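Local coordinates for GH26C (Muricauda sp. MAR_2010_75, PDB 6Q78), which probably hydrolyses internal beta-1,4-mannosidic bonds in mannan-type polysaccharides, acting as a family 26 endo-beta-mannanase, at residues A[100-103]-A[104-108]; A[137-140]-A[141-145]; A[172-176]-A[177-181]; A[246-249]-A[250-254]; A[296-299]-A[300-303]. One frame throughout, in Å; residues are numbered along the deposited sequence.

Overall arrangement
All five contacts are local, each between residues a few positions apart in one continuous run, and they follow in series along a single (beta/alpha)8-type barrel. Contacts 1 and 2 lie on helices 101-106 and 132-150, each within a beta-alpha-beta unit, with centres about 20 Å apart. Contact 3 starts helix 176-186, and contact 4, about 22 Å from it between centres, lies within helix 242-259. None touches another; the nearest atoms of contacts 1 and 2 are about 9 Å apart. Contacts 1 and 4, with centres about 38 Å apart, fall on opposite sides of the chain's centre. Contact 5 shapes the turn at the C-terminal end of strand 293-298, the end where TIM-barrel glycosidases carry their active site.

Contact 1. Residues A[100-103]-A[104-108]; sequences SDIK and KMTGS
With CG beside the backbone N in both residues (chi1 -73° for Asp-101, -61° for Lys-104), the two side chains run side by side, and a bend at the end of the lysine chain turns NZ onto the carboxylate. Lys-104 NZ meets Asp-101 OD1 at 2.8 Å nearly along its C-O axis, a salt bridge; the ammonium also bonds Asp-99 O and Asn-96 O, while Asp-101 OD2 takes Tyr-93 N and Asn-375 ND2. At the start of the helix, Ser-100 OG, itself hydrogen-bonded to Asp-109 OD1, caps Lys-103 N at 3.1 Å. At its end, Ile-102 O accepts from Thr-106 N at 2.8 Å and from Thr-106 OG1 at 2.9 Å, from opposite faces of its plane. Thr-106 OG1 in turn accepts from Ser-108 N at 3.0 Å, an ST turn, and Gly-107 leaves the helix with positive phi. This short helix 101-106 connects strands 81-86 and 112-116, and Met-105 and Thr-106 rest against helix 390-397.

Contact 2. Residues A[137-140]-A[141-145]; sequences ENQI and RDDVL
One water is gripped by three side chains: it donates to Asp-142 OD1 at 2.7 Å and to Asn-138 OD1 at 3.0 Å, and accepts from Arg-141 NH1 at 2.8 Å. The water lies in the guanidinium plane, at its edge, whereas Leu-145 CD1 sits 3.8 Å above one face, offset toward the rim. With CG opposite the backbone N (chi1 -176°) and the chain extended to NE, Arg-141 carries its NH1 to the water; NH2 is held by Ser-209 O. The bridge joins the side chains of Asn-138 and Asp-142, whose amide and carboxylate planes are 71° apart. The arginine would probably offset the negative charge of Asp-142 through this water. On another side of the helix Ile-140 CG2 meets Val-144 CG2 at 4.2 Å, the two side chains crossing at a slant, and both rest on Phe-156 of strand 153-157 and Ser-115 of strand 112-116. Beneath the side chains the backbone bonds repeat at i to i+4, as in Val-144 N to Ile-140 O at 2.9 Å. Such a helix, setting Ile-140 and Val-144 against the two parallel strands that it links, is typical of the beta-alpha-beta units of a TIM barrel.

Contact 3. Residues A[172-176]-A[177-181]; sequences SEMTQ and FQREN
Thr-175 and Gln-178 grip each other twice. Gln-178 N donates to Thr-175 OG1 at 3.1 Å, nearly straight at 163°, and Thr-175 N donates to Gln-178 OE1, also at 3.1 Å but from well above the plane of the amide carbonyl, 51° out of it. The threonine hydroxyl can take this bond because OG1 stands between its own backbone N and carbonyl carbon (chi1 70°), which aims it at the first turn. With CG beside its own backbone N and the chain extended beyond it, the glutamine reaches back to Thr-175 N. This reciprocal pair is a capping box, with Thr-175 as the N-cap of helix 176-186. Losing the amide, an alanine at Gln-178 would probably leave Thr-175 N without its acceptor and Met-174 CB without the OE1 that now lies against it. Further out, Met-174 CG packs on Arg-179 CG at 3.5 Å, the side chains crossing at a slant. The arginine folds back at chi3, and one face of its guanidinium lies over Gln-176 CA, 3.4 Å from the plane. Its NH1 bonds Thr-171 O, which with the packing over Gln-176 CA probably limits rotation. Farther along, Asn-181 ND2 donates to Phe-177 O at 2.9 Å, on a lone pair in the carbonyl plane, while the Phe-177 ring meets Phe-164 edge-to-face. Behind the cap, Met-174 touches Trp-234 and Glu-162, and Gln-178 rests on Glu-162 and Glu-165.

Contact 4. Residues A[246-249]-A[250-254]; sequences IQLW and QFTVT
Leu-248 and Thr-252 form the close-set side of this helical contact, and both are buried. Leu-248 O accepts from Thr-252 OG1 at 2.7 Å and from Thr-252 N at 2.9 Å. The two donors reach it from opposite faces of its plane, the hydroxyl 37° above, since chi1 of -62° swings OG1 back beside its own backbone N. Leu-248 CD1 runs alongside, 3.7 Å from Thr-252 OG1, and the hydroxyl is also hydrogen-bonded to Tyr-196 OH. A second buried pair is formed by Trp-249 and Val-253, which cross at a slant: Trp-249 CE3 touches Val-253 CG2 at 3.8 Å. By contrast, the partly exposed side lacks side-chain hydrogen bonds between the segments. Ile-246 and Gln-250 lie side by side, with Ile-246 CG2 3.7 Å from Gln-250 NE2, a van der Waals contact of methyl with amide; the amide finds its polar partner in Pro-286 O. Gln-247 and Phe-251 are linked through the backbone, Phe-251 N to Gln-247 O at 2.9 Å, and the phenylalanine ring turns to meet His-193 and Tyr-255. Within helix 242-259, Leu-248 thus faces Leu-183 and Ile-186 of helix 176-186, whereas Phe-251 and Thr-252 pack on helix 193-208, and Trp-249 touches the loop at Pro-286.

Contact 5. Residues A[296-299]-A[300-303]; sequences MDNY and GDFN
Asn-298 and Asp-301 cross at about a right angle, their amide and carboxylate planes 71° apart, and two bonds join them. Asn-298 ND2 donates to Asp-301 OD2 at 2.8 Å; the acceptor lies near the amide plane, while the N-H meets OD2 on its anti side, tilted out of the carboxylate plane. Asn-298 OD1 takes Asp-301 N at 3.0 Å, nearly straight at 168°, and also accepts from Asn-273 ND2. With CG swung opposite the backbone N (chi1 -160°), the asparagine amide reaches forward over the turn that follows its strand. The Phe-302 ring is set differently: Asn-298 O lies at its edge, near the ring plane, 3.4 Å from Phe-302 CD2. Phe-302 N donates to Tyr-299 O at 3.0 Å, closing the 3-10 turn. Tyr-299 points elsewhere, its hydroxyl bonded to Glu-335 and its side chain about 4 Å from a bound Tris molecule, probably from the crystallisation liquor, which may mark a pocket. A leucine in place of Asn-298 would probably leave Asp-301 N without its acceptor and OD2 without the amide donor, letting the turn shift. Asp-301 also forms salt bridges to Arg-312 and Lys-316 of helix 306-327, so its buried carboxylate probably stays ionised.

Contact 1. Residues A[100-103]-A[104-108]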
loop_
_atom_site.group_PDB
_atom_site.type_symbol
_atom_site.label_atom_id
_atom_site.label_comp_id
_atom_site.label_asym_id
_atom_site.label_seq_id
_atom_site.Cartn_x
_atom_site.Cartn_y
_atom_site.Cartn_z
ATOM N N SER A 100 -11.974 -13.888 -5.742
ATOM C CA SER A 100 -10.611 -13.663 -5.274
ATOM C C SER A 100 -10.063 -14.943 -4.653
ATOM O O SER A 100 -10.812 -15.756 -4.082
ATOM C CB SER A 100 -10.611 -12.544 -4.212
ATOM O OG SER A 100 -11.244 -12.938 -2.987
ATOM N N ASP A 101 -8.740 -15.146 -4.762
ATOM C CA ASP A 101 -8.167 -16.335 -4.141
ATOM C C ASP A 101 -8.445 -16.368 -2.646
ATOM O O ASP A 101 -8.692 -17.438 -2.091
ATOM C CB ASP A 101 -6.663 -16.438 -4.404
ATOM C CG ASP A 101 -6.334 -16.829 -5.828
ATOM O OD1 ASP A 101 -7.246 -17.256 -6.571
ATOM O OD2 ASP A 101 -5.141 -16.757 -6.213
ATOM N N ILE A 102 -8.417 -15.219 -1.961
ATOM C CA ILE A 102 -8.694 -15.251 -0.529
ATOM C C ILE A 102 -10.114 -15.730 -0.262
ATOM O O ILE A 102 -10.347 -16.448 0.714
ATOM C CB ILE A 102 -8.343 -13.905 0.131
ATOM C CG1 ILE A 102 -6.822 -13.850 0.321
ATOM C CG2 ILE A 102 -9.018 -13.717 1.497
ATOM C CD1 ILE A 102 -6.316 -12.480 0.793
ATOM N N LYS A 103 -11.069 -15.389 -1.134
ATOM C CA LYS A 103 -12.432 -15.918 -0.964
ATOM C C LYS A 103 -12.527 -17.396 -1.346
ATOM O O LYS A 103 -13.244 -18.161 -0.688
ATOM C CB LYS A 103 -13.426 -15.090 -1.780
ATOM C CG LYS A 103 -14.878 -15.573 -1.646
ATOM C CD LYS A 103 -15.808 -14.573 -2.306
ATOM C CE LYS A 103 -17.143 -15.198 -2.590
ATOM N NZ LYS A 103 -17.863 -15.470 -1.348
ATOM N N LYS A 104 -11.799 -17.835 -2.387
ATOM C CA LYS A 104 -11.752 -19.278 -2.657
ATOM C C LYS A 104 -11.286 -20.037 -1.427
ATOM O O LYS A 104 -11.756 -21.149 -1.153
ATOM C CB LYS A 104 -10.784 -19.603 -3.807
ATOM C CG LYS A 104 -11.097 -18.995 -5.202
ATOM C CD LYS A 104 -10.095 -19.557 -6.215
ATOM C CE LYS A 104 -10.301 -19.053 -7.621
ATOM N NZ LYS A 104 -9.760 -17.660 -7.805
ATOM N N MET A 105 -10.308 -19.482 -0.716
ATOM C CA MET A 105 -9.657 -20.144 0.408
ATOM C C MET A 105 -10.505 -20.076 1.670
ATOM O O MET A 105 -10.732 -21.110 2.324
ATOM C CB MET A 105 -8.309 -19.431 0.647
ATOM C CG MET A 105 -7.413 -20.071 1.728
ATOM S SD MET A 105 -6.889 -21.778 1.314
ATOM C CE MET A 105 -7.829 -22.746 2.531
ATOM N N THR A 106 -10.980 -18.868 2.033
ATOM C CA THR A 106 -11.578 -18.605 3.343
ATOM C C THR A 106 -13.091 -18.462 3.317
ATOM O O THR A 106 -13.711 -18.512 4.393
ATOM C CB THR A 106 -11.034 -17.305 3.963
ATOM O OG1 THR A 106 -11.610 -16.154 3.293
ATOM C CG2 THR A 106 -9.521 -17.245 3.914
ATOM N N GLY A 107 -13.683 -18.260 2.146
ATOM C CA GLY A 107 -15.094 -17.923 2.039
ATOM C C GLY A 107 -15.388 -16.443 2.110
ATOM O O GLY A 107 -16.525 -16.037 1.764
ATOM N N SER A 108 -14.412 -15.621 2.530
ATOM C CA SER A 108 -14.560 -14.172 2.579
ATOM C C SER A 108 -13.601 -13.516 1.603
ATOM O O SER A 108 -12.483 -13.981 1.430
ATOM C CB SER A 108 -14.246 -13.665 3.984
ATOM O OG SER A 108 -14.329 -12.240 4.016
HETATM O O HOH W 1 -18.194 -14.172 1.000
#

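Contact 2. Residues A[137-140]-A[141-145]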
loop_
_atom_site.group_PDB
_atom_site.type_symbol
_atom_site.label_atom_id
_atom_site.label_comp_id
_atom_site.label_asym_id
_atom_site.label_seq_id
_atom_site.Cartn_x
_atom_site.Cartn_y
_atom_site.Cartn_z
ATOM N N GLU A 137 -6.586 0.290 -17.008
ATOM C CA GLU A 137 -7.083 1.377 -16.163
ATOM C C GLU A 137 -8.553 1.168 -15.835
ATOM O O GLU A 137 -8.974 1.311 -14.671
ATOM C CB GLU A 137 -6.896 2.692 -16.921
ATOM C CG GLU A 137 -7.605 3.854 -16.254
ATOM C CD GLU A 137 -7.363 5.157 -16.984
ATOM O OE1 GLU A 137 -6.277 5.308 -17.568
ATOM O OE2 GLU A 137 -8.241 6.057 -16.954
ATOM N N ASN A 138 -9.344 0.796 -16.832
ATOM C CA ASN A 138 -10.778 0.628 -16.612
ATOM C C ASN A 138 -11.078 -0.583 -15.750
ATOM O O ASN A 138 -12.021 -0.557 -14.932
ATOM C CB ASN A 138 -11.460 0.471 -17.958
ATOM C CG ASN A 138 -12.932 0.529 -17.855
ATOM O OD1 ASN A 138 -13.504 1.603 -17.659
ATOM N ND2 ASN A 138 -13.578 -0.623 -17.998
ATOM N N GLN A 139 -10.308 -1.661 -15.925
ATOM C CA GLN A 139 -10.475 -2.810 -15.043
ATOM C C GLN A 139 -10.082 -2.475 -13.598
ATOM O O GLN A 139 -10.774 -2.887 -12.648
ATOM C CB GLN A 139 -9.652 -3.997 -15.549
ATOM C CG GLN A 139 -9.969 -5.253 -14.648
ATOM C CD GLN A 139 -11.455 -5.649 -14.723
ATOM O OE1 GLN A 139 -12.234 -5.546 -13.732
ATOM N NE2 GLN A 139 -11.862 -6.082 -15.895
ATOM N N ILE A 140 -8.993 -1.713 -13.402
ATOM C CA ILE A 140 -8.638 -1.246 -12.063
ATOM C C ILE A 140 -9.774 -0.428 -11.479
ATOM O O ILE A 140 -10.196 -0.633 -10.324
ATOM C CB ILE A 140 -7.326 -0.440 -12.109
ATOM C CG1 ILE A 140 -6.165 -1.364 -12.440
ATOM C CG2 ILE A 140 -7.103 0.238 -10.737
ATOM C CD1 ILE A 140 -4.908 -0.604 -12.960
ATOM N N ARG A 141 -10.293 0.504 -12.268
ATOM C CA ARG A 141 -11.383 1.358 -11.767
ATOM C C ARG A 141 -12.600 0.517 -11.346
ATOM O O ARG A 141 -13.147 0.693 -10.237
ATOM C CB ARG A 141 -11.776 2.360 -12.862
ATOM C CG ARG A 141 -12.833 3.367 -12.418
ATOM C CD ARG A 141 -12.891 4.585 -13.394
ATOM N NE ARG A 141 -13.890 5.544 -12.912
ATOM C CZ ARG A 141 -15.195 5.348 -13.099
ATOM N NH1 ARG A 141 -15.609 4.253 -13.735
ATOM N NH2 ARG A 141 -16.096 6.221 -12.653
ATOM N N ASP A 142 -12.976 -0.474 -12.167
ATOM C CA ASP A 142 -14.102 -1.340 -11.809
ATOM C C ASP A 142 -13.819 -2.134 -10.525
ATOM O O ASP A 142 -14.708 -2.269 -9.672
ATOM C CB ASP A 142 -14.373 -2.313 -12.938
ATOM C CG ASP A 142 -15.065 -1.657 -14.136
ATOM O OD1 ASP A 142 -15.469 -0.461 -14.058
ATOM O OD2 ASP A 142 -15.204 -2.348 -15.157
ATOM N N ASP A 143 -12.591 -2.635 -10.350
ATOM C CA ASP A 143 -12.279 -3.417 -9.146
ATOM C C ASP A 143 -12.266 -2.527 -7.904
ATOM O O ASP A 143 -12.739 -2.946 -6.832
ATOM C CB ASP A 143 -10.911 -4.105 -9.307
ATOM C CG ASP A 143 -10.933 -5.276 -10.275
ATOM O OD1 ASP A 143 -9.812 -5.812 -10.592
ATOM O OD2 ASP A 143 -12.019 -5.655 -10.735
ATOM N N VAL A 144 -11.771 -1.285 -8.038
ATOM C CA VAL A 144 -11.750 -0.350 -6.911
ATOM C C VAL A 144 -13.173 0.041 -6.500
ATOM O O VAL A 144 -13.483 0.130 -5.295
ATOM C CB VAL A 144 -10.884 0.866 -7.288
ATOM C CG1 VAL A 144 -11.092 2.072 -6.324
ATOM C CG2 VAL A 144 -9.406 0.451 -7.261
ATOM N N LEU A 145 -14.043 0.311 -7.481
ATOM C CA LEU A 145 -15.422 0.656 -7.144
ATOM C C LEU A 145 -16.135 -0.526 -6.517
ATOM O O LEU A 145 -16.905 -0.343 -5.548
ATOM C CB LEU A 145 -16.197 1.150 -8.371
ATOM C CG LEU A 145 -15.652 2.403 -9.052
ATOM C CD1 LEU A 145 -16.529 2.711 -10.298
ATOM C CD2 LEU A 145 -15.684 3.582 -8.091
HETATM O O HOH W 2 -14.567 1.882 -14.915
#

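Contact 3. Residues A[172-176]-A[177-181]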
loop_
_atom_site.group_PDB
_atom_site.type_symbol
_atom_site.label_atom_id
_atom_site.label_comp_id
_atom_site.label_asym_id
_atom_site.label_seq_id
_atom_site.Cartn_x
_atom_site.Cartn_y
_atom_site.Cartn_z
ATOM N N SER A 172 17.763 -2.096 -12.803
ATOM C CA SER A 172 18.596 -3.060 -13.538
ATOM C C SER A 172 18.298 -3.053 -15.030
ATOM O O SER A 172 19.123 -3.532 -15.827
ATOM C CB SER A 172 18.333 -4.471 -13.007
ATOM O OG SER A 172 16.990 -4.856 -13.255
ATOM N N GLU A 173 17.133 -2.541 -15.419
ATOM C CA GLU A 173 16.690 -2.527 -16.805
ATOM C C GLU A 173 16.931 -1.200 -17.504
ATOM O O GLU A 173 16.720 -1.119 -18.716
ATOM C CB GLU A 173 15.182 -2.863 -16.888
ATOM C CG GLU A 173 14.828 -4.208 -16.258
ATOM C CD GLU A 173 13.319 -4.430 -16.127
ATOM O OE1 GLU A 173 12.530 -3.517 -16.454
ATOM O OE2 GLU A 173 12.925 -5.528 -15.692
ATOM N N MET A 174 17.336 -0.150 -16.797
ATOM C CA MET A 174 17.534 1.127 -17.469
ATOM C C MET A 174 19.022 1.444 -17.622
ATOM O O MET A 174 19.889 0.707 -17.148
ATOM C CB MET A 174 16.765 2.245 -16.763
ATOM C CG MET A 174 17.269 2.518 -15.391
ATOM S SD MET A 174 16.208 3.688 -14.485
ATOM C CE MET A 174 14.949 2.683 -14.028
ATOM N N THR A 175 19.326 2.555 -18.295
ATOM C CA THR A 175 20.718 2.940 -18.472
ATOM C C THR A 175 21.258 3.612 -17.214
ATOM O O THR A 175 20.505 4.038 -16.328
ATOM C CB THR A 175 20.878 3.910 -19.645
ATOM O OG1 THR A 175 20.314 5.177 -19.307
ATOM C CG2 THR A 175 20.137 3.377 -20.864
ATOM N N GLN A 176 22.587 3.692 -17.144
ATOM C CA GLN A 176 23.223 4.400 -16.038
ATOM C C GLN A 176 22.759 5.850 -15.978
ATOM O O GLN A 176 22.477 6.376 -14.889
ATOM C CB GLN A 176 24.748 4.332 -16.170
ATOM C CG GLN A 176 25.458 5.005 -15.012
ATOM C CD GLN A 176 26.962 5.085 -15.210
ATOM O OE1 GLN A 176 27.575 6.135 -15.009
ATOM N NE2 GLN A 176 27.562 3.976 -15.614
ATOM N N PHE A 177 22.664 6.515 -17.138
ATOM C CA PHE A 177 22.203 7.897 -17.129
ATOM C C PHE A 177 20.792 8.001 -16.560
ATOM O O PHE A 177 20.494 8.904 -15.769
ATOM C CB PHE A 177 22.251 8.508 -18.528
ATOM C CG PHE A 177 21.576 9.852 -18.607
ATOM C CD1 PHE A 177 22.290 11.016 -18.349
ATOM C CD2 PHE A 177 20.233 9.946 -18.919
ATOM C CE1 PHE A 177 21.663 12.246 -18.398
ATOM C CE2 PHE A 177 19.609 11.188 -18.968
ATOM C CZ PHE A 177 20.327 12.328 -18.708
ATOM N N GLN A 178 19.900 7.101 -16.959
ATOM C CA GLN A 178 18.531 7.174 -16.447
ATOM C C GLN A 178 18.489 6.961 -14.932
ATOM O O GLN A 178 17.834 7.715 -14.202
ATOM C CB GLN A 178 17.667 6.149 -17.177
ATOM C CG GLN A 178 17.413 6.573 -18.605
ATOM C CD GLN A 178 16.995 5.451 -19.516
ATOM O OE1 GLN A 178 16.909 4.304 -19.108
ATOM N NE2 GLN A 178 16.735 5.788 -20.780
ATOM N N ARG A 179 19.162 5.911 -14.448
ATOM C CA ARG A 179 19.224 5.641 -13.012
ATOM C C ARG A 179 19.653 6.878 -12.237
ATOM O O ARG A 179 19.056 7.225 -11.210
ATOM C CB ARG A 179 20.289 4.570 -12.754
ATOM C CG ARG A 179 19.954 3.203 -13.253
ATOM C CD ARG A 179 20.834 2.155 -12.575
ATOM N NE ARG A 179 22.193 2.128 -13.062
ATOM C CZ ARG A 179 22.606 1.352 -14.056
ATOM N NH1 ARG A 179 21.755 0.539 -14.685
ATOM N NH2 ARG A 179 23.872 1.398 -14.418
ATOM N N GLU A 180 20.714 7.531 -12.703
ATOM C CA GLU A 180 21.352 8.593 -11.941
ATOM C C GLU A 180 20.628 9.923 -12.055
ATOM O O GLU A 180 20.866 10.813 -11.236
ATOM C CB GLU A 180 22.828 8.705 -12.342
ATOM C CG GLU A 180 23.602 7.470 -11.888
ATOM C CD GLU A 180 25.084 7.509 -12.232
ATOM O OE1 GLU A 180 25.566 8.536 -12.766
ATOM O OE2 GLU A 180 25.763 6.490 -11.968
ATOM N N ASN A 181 19.721 10.073 -13.014
ATOM C CA ASN A 181 19.114 11.375 -13.249
ATOM C C ASN A 181 17.593 11.389 -13.272
ATOM O O ASN A 181 17.017 12.480 -13.313
ATOM C CB ASN A 181 19.623 11.972 -14.567
ATOM C CG ASN A 181 21.100 12.275 -14.514
ATOM O OD1 ASN A 181 21.497 13.336 -14.045
ATOM N ND2 ASN A 181 21.933 11.317 -14.941
#

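Contact 4. Residues A[246-249]-A[250-254]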
loop_
_atom_site.group_PDB
_atom_site.type_symbol
_atom_site.label_atom_id
_atom_site.label_comp_id
_atom_site.label_asym_id
_atom_site.label_seq_id
_atom_site.Cartn_x
_atom_site.Cartn_y
_atom_site.Cartn_z
ATOM N N ILE A 246 12.921 14.067 -0.156
ATOM C CA ILE A 246 11.946 14.799 0.644
ATOM C C ILE A 246 11.295 15.901 -0.182
ATOM O O ILE A 246 10.074 16.121 -0.101
ATOM C CB ILE A 246 12.631 15.343 1.911
ATOM C CG1 ILE A 246 12.947 14.185 2.870
ATOM C CG2 ILE A 246 11.746 16.378 2.617
ATOM C CD1 ILE A 246 13.719 14.666 4.108
ATOM N N GLN A 247 12.088 16.596 -1.009
ATOM C CA GLN A 247 11.521 17.623 -1.883
ATOM C C GLN A 247 10.508 17.019 -2.842
ATOM O O GLN A 247 9.457 17.610 -3.107
ATOM C CB GLN A 247 12.641 18.302 -2.673
ATOM C CG GLN A 247 12.153 19.427 -3.564
ATOM C CD GLN A 247 13.243 20.010 -4.465
ATOM O OE1 GLN A 247 14.404 19.601 -4.413
ATOM N NE2 GLN A 247 12.866 20.995 -5.273
ATOM N N LEU A 248 10.822 15.852 -3.406
ATOM C CA LEU A 248 9.878 15.184 -4.295
ATOM C C LEU A 248 8.580 14.847 -3.564
ATOM O O LEU A 248 7.478 15.132 -4.065
ATOM C CB LEU A 248 10.513 13.903 -4.839
ATOM C CG LEU A 248 9.555 12.989 -5.607
ATOM C CD1 LEU A 248 8.958 13.666 -6.860
ATOM C CD2 LEU A 248 10.256 11.678 -5.984
ATOM N N TRP A 249 8.693 14.304 -2.349
ATOM C CA TRP A 249 7.497 13.949 -1.593
ATOM C C TRP A 249 6.646 15.180 -1.290
ATOM O O TRP A 249 5.419 15.155 -1.451
ATOM C CB TRP A 249 7.890 13.249 -0.296
ATOM C CG TRP A 249 7.422 11.815 -0.243
ATOM C CD1 TRP A 249 8.084 10.738 -0.750
ATOM C CD2 TRP A 249 6.186 11.300 0.301
ATOM N NE1 TRP A 249 7.363 9.588 -0.535
ATOM C CE2 TRP A 249 6.197 9.906 0.105
ATOM C CE3 TRP A 249 5.092 11.880 0.988
ATOM C CZ2 TRP A 249 5.154 9.093 0.541
ATOM C CZ3 TRP A 249 4.081 11.083 1.381
ATOM C CH2 TRP A 249 4.124 9.709 1.187
ATOM N N GLN A 250 7.281 16.261 -0.813
ATOM C CA GLN A 250 6.509 17.438 -0.425
ATOM C C GLN A 250 5.874 18.095 -1.642
ATOM O O GLN A 250 4.715 18.531 -1.586
ATOM C CB GLN A 250 7.372 18.418 0.364
ATOM C CG GLN A 250 7.855 17.808 1.681
ATOM C CD GLN A 250 8.720 18.765 2.462
ATOM O OE1 GLN A 250 9.199 19.767 1.930
ATOM N NE2 GLN A 250 8.948 18.448 3.739
ATOM N N PHE A 251 6.620 18.191 -2.747
ATOM C CA PHE A 251 6.032 18.719 -3.966
ATOM C C PHE A 251 4.831 17.887 -4.381
ATOM O O PHE A 251 3.775 18.441 -4.749
ATOM C CB PHE A 251 7.036 18.741 -5.117
ATOM C CG PHE A 251 6.396 19.111 -6.397
ATOM C CD1 PHE A 251 6.183 20.449 -6.702
ATOM C CD2 PHE A 251 5.965 18.130 -7.275
ATOM C CE1 PHE A 251 5.529 20.793 -7.864
ATOM C CE2 PHE A 251 5.305 18.470 -8.436
ATOM C CZ PHE A 251 5.087 19.794 -8.732
ATOM N N THR A 252 4.953 16.561 -4.299
ATOM C CA THR A 252 3.894 15.683 -4.790
ATOM C C THR A 252 2.636 15.821 -3.950
ATOM O O THR A 252 1.522 15.928 -4.488
ATOM C CB THR A 252 4.399 14.240 -4.776
ATOM O OG1 THR A 252 5.514 14.148 -5.669
ATOM C CG2 THR A 252 3.343 13.281 -5.255
ATOM N N VAL A 253 2.788 15.786 -2.623
ATOM C CA VAL A 253 1.600 15.930 -1.775
ATOM C C VAL A 253 0.912 17.266 -2.029
ATOM O O VAL A 253 -0.320 17.340 -2.174
ATOM C CB VAL A 253 1.994 15.761 -0.303
ATOM C CG1 VAL A 253 0.827 16.141 0.616
ATOM C CG2 VAL A 253 2.408 14.314 -0.077
ATOM N N THR A 254 1.692 18.358 -2.050
ATOM C CA THR A 254 1.092 19.672 -2.203
ATOM C C THR A 254 0.446 19.835 -3.569
ATOM O O THR A 254 -0.624 20.448 -3.685
ATOM C CB THR A 254 2.172 20.718 -1.941
ATOM O OG1 THR A 254 2.612 20.593 -0.573
ATOM C CG2 THR A 254 1.671 22.139 -2.185
#

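Contact 5. Residues A[296-299]-A[300-303]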
loop_
_atom_site.group_PDB
_atom_site.type_symbol
_atom_site.label_atom_id
_atom_site.label_comp_id
_atom_site.label_asym_id
_atom_site.label_seq_id
_atom_site.Cartn_x
_atom_site.Cartn_y
_atom_site.Cartn_z
ATOM N N MET A 296 5.865 0.011 6.195
ATOM C CA MET A 296 7.098 -0.611 5.726
ATOM C C MET A 296 6.708 -1.855 4.943
ATOM O O MET A 296 5.643 -2.444 5.179
ATOM C CB MET A 296 8.049 -1.007 6.867
ATOM C CG MET A 296 7.449 -2.128 7.725
ATOM S SD MET A 296 8.600 -2.703 8.998
ATOM C CE MET A 296 9.995 -3.295 7.976
ATOM N N ASP A 297 7.564 -2.226 3.999
ATOM C CA ASP A 297 7.454 -3.488 3.282
ATOM C C ASP A 297 8.468 -4.473 3.859
ATOM O O ASP A 297 9.606 -4.107 4.181
ATOM C CB ASP A 297 7.704 -3.302 1.785
ATOM C CG ASP A 297 6.655 -2.414 1.136
ATOM O OD1 ASP A 297 5.678 -2.091 1.828
ATOM O OD2 ASP A 297 6.793 -2.094 -0.056
ATOM N N ASN A 298 8.063 -5.732 4.005
ATOM C CA ASN A 298 9.012 -6.716 4.527
ATOM C C ASN A 298 8.725 -8.099 3.959
ATOM O O ASN A 298 7.811 -8.794 4.433
ATOM C CB ASN A 298 9.004 -6.730 6.042
ATOM C CG ASN A 298 10.274 -7.349 6.626
ATOM O OD1 ASN A 298 11.036 -8.005 5.904
ATOM N ND2 ASN A 298 10.523 -7.125 7.939
ATOM N N TYR A 299 9.543 -8.509 2.992
ATOM C CA TYR A 299 9.630 -9.906 2.587
ATOM C C TYR A 299 10.897 -10.564 3.120
ATOM O O TYR A 299 10.868 -11.745 3.479
ATOM C CB TYR A 299 9.687 -10.006 1.056
ATOM C CG TYR A 299 8.490 -9.369 0.352
ATOM C CD1 TYR A 299 8.475 -8.004 0.041
ATOM C CD2 TYR A 299 7.356 -10.131 0.060
ATOM C CE1 TYR A 299 7.375 -7.444 -0.633
ATOM C CE2 TYR A 299 6.264 -9.575 -0.544
ATOM C CZ TYR A 299 6.293 -8.244 -0.905
ATOM O OH TYR A 299 5.180 -7.693 -1.547
ATOM N N GLY A 300 11.992 -9.815 3.208
ATOM C CA GLY A 300 13.279 -10.434 3.495
ATOM C C GLY A 300 13.352 -11.126 4.847
ATOM O O GLY A 300 13.957 -12.199 4.963
ATOM N N ASP A 301 12.724 -10.536 5.884
ATOM C CA ASP A 301 12.832 -11.170 7.193
ATOM C C ASP A 301 11.977 -12.419 7.308
ATOM O O ASP A 301 12.190 -13.206 8.244
ATOM C CB ASP A 301 12.514 -10.174 8.300
ATOM C CG ASP A 301 13.551 -9.065 8.391
ATOM O OD1 ASP A 301 14.755 -9.345 8.172
ATOM O OD2 ASP A 301 13.150 -7.911 8.674
ATOM N N PHE A 302 11.109 -12.657 6.332
ATOM C CA PHE A 302 10.267 -13.843 6.277
ATOM C C PHE A 302 10.770 -14.894 5.294
ATOM O O PHE A 302 10.191 -15.982 5.215
ATOM C CB PHE A 302 8.823 -13.452 5.946
ATOM C CG PHE A 302 8.164 -12.597 7.001
ATOM C CD1 PHE A 302 7.896 -13.113 8.263
ATOM C CD2 PHE A 302 7.830 -11.276 6.738
ATOM C CE1 PHE A 302 7.303 -12.337 9.239
ATOM C CE2 PHE A 302 7.223 -10.495 7.723
ATOM C CZ PHE A 302 6.951 -11.042 8.975
ATOM N N ASN A 303 11.865 -14.632 4.580
ATOM C CA ASN A 303 12.277 -15.521 3.491
ATOM C C ASN A 303 13.181 -16.625 4.038
ATOM O O ASN A 303 14.412 -16.597 3.923
ATOM C CB ASN A 303 12.955 -14.735 2.374
ATOM C CG ASN A 303 13.107 -15.572 1.105
ATOM O OD1 ASN A 303 12.973 -16.787 1.148
ATOM N ND2 ASN A 303 13.366 -14.916 -0.025
#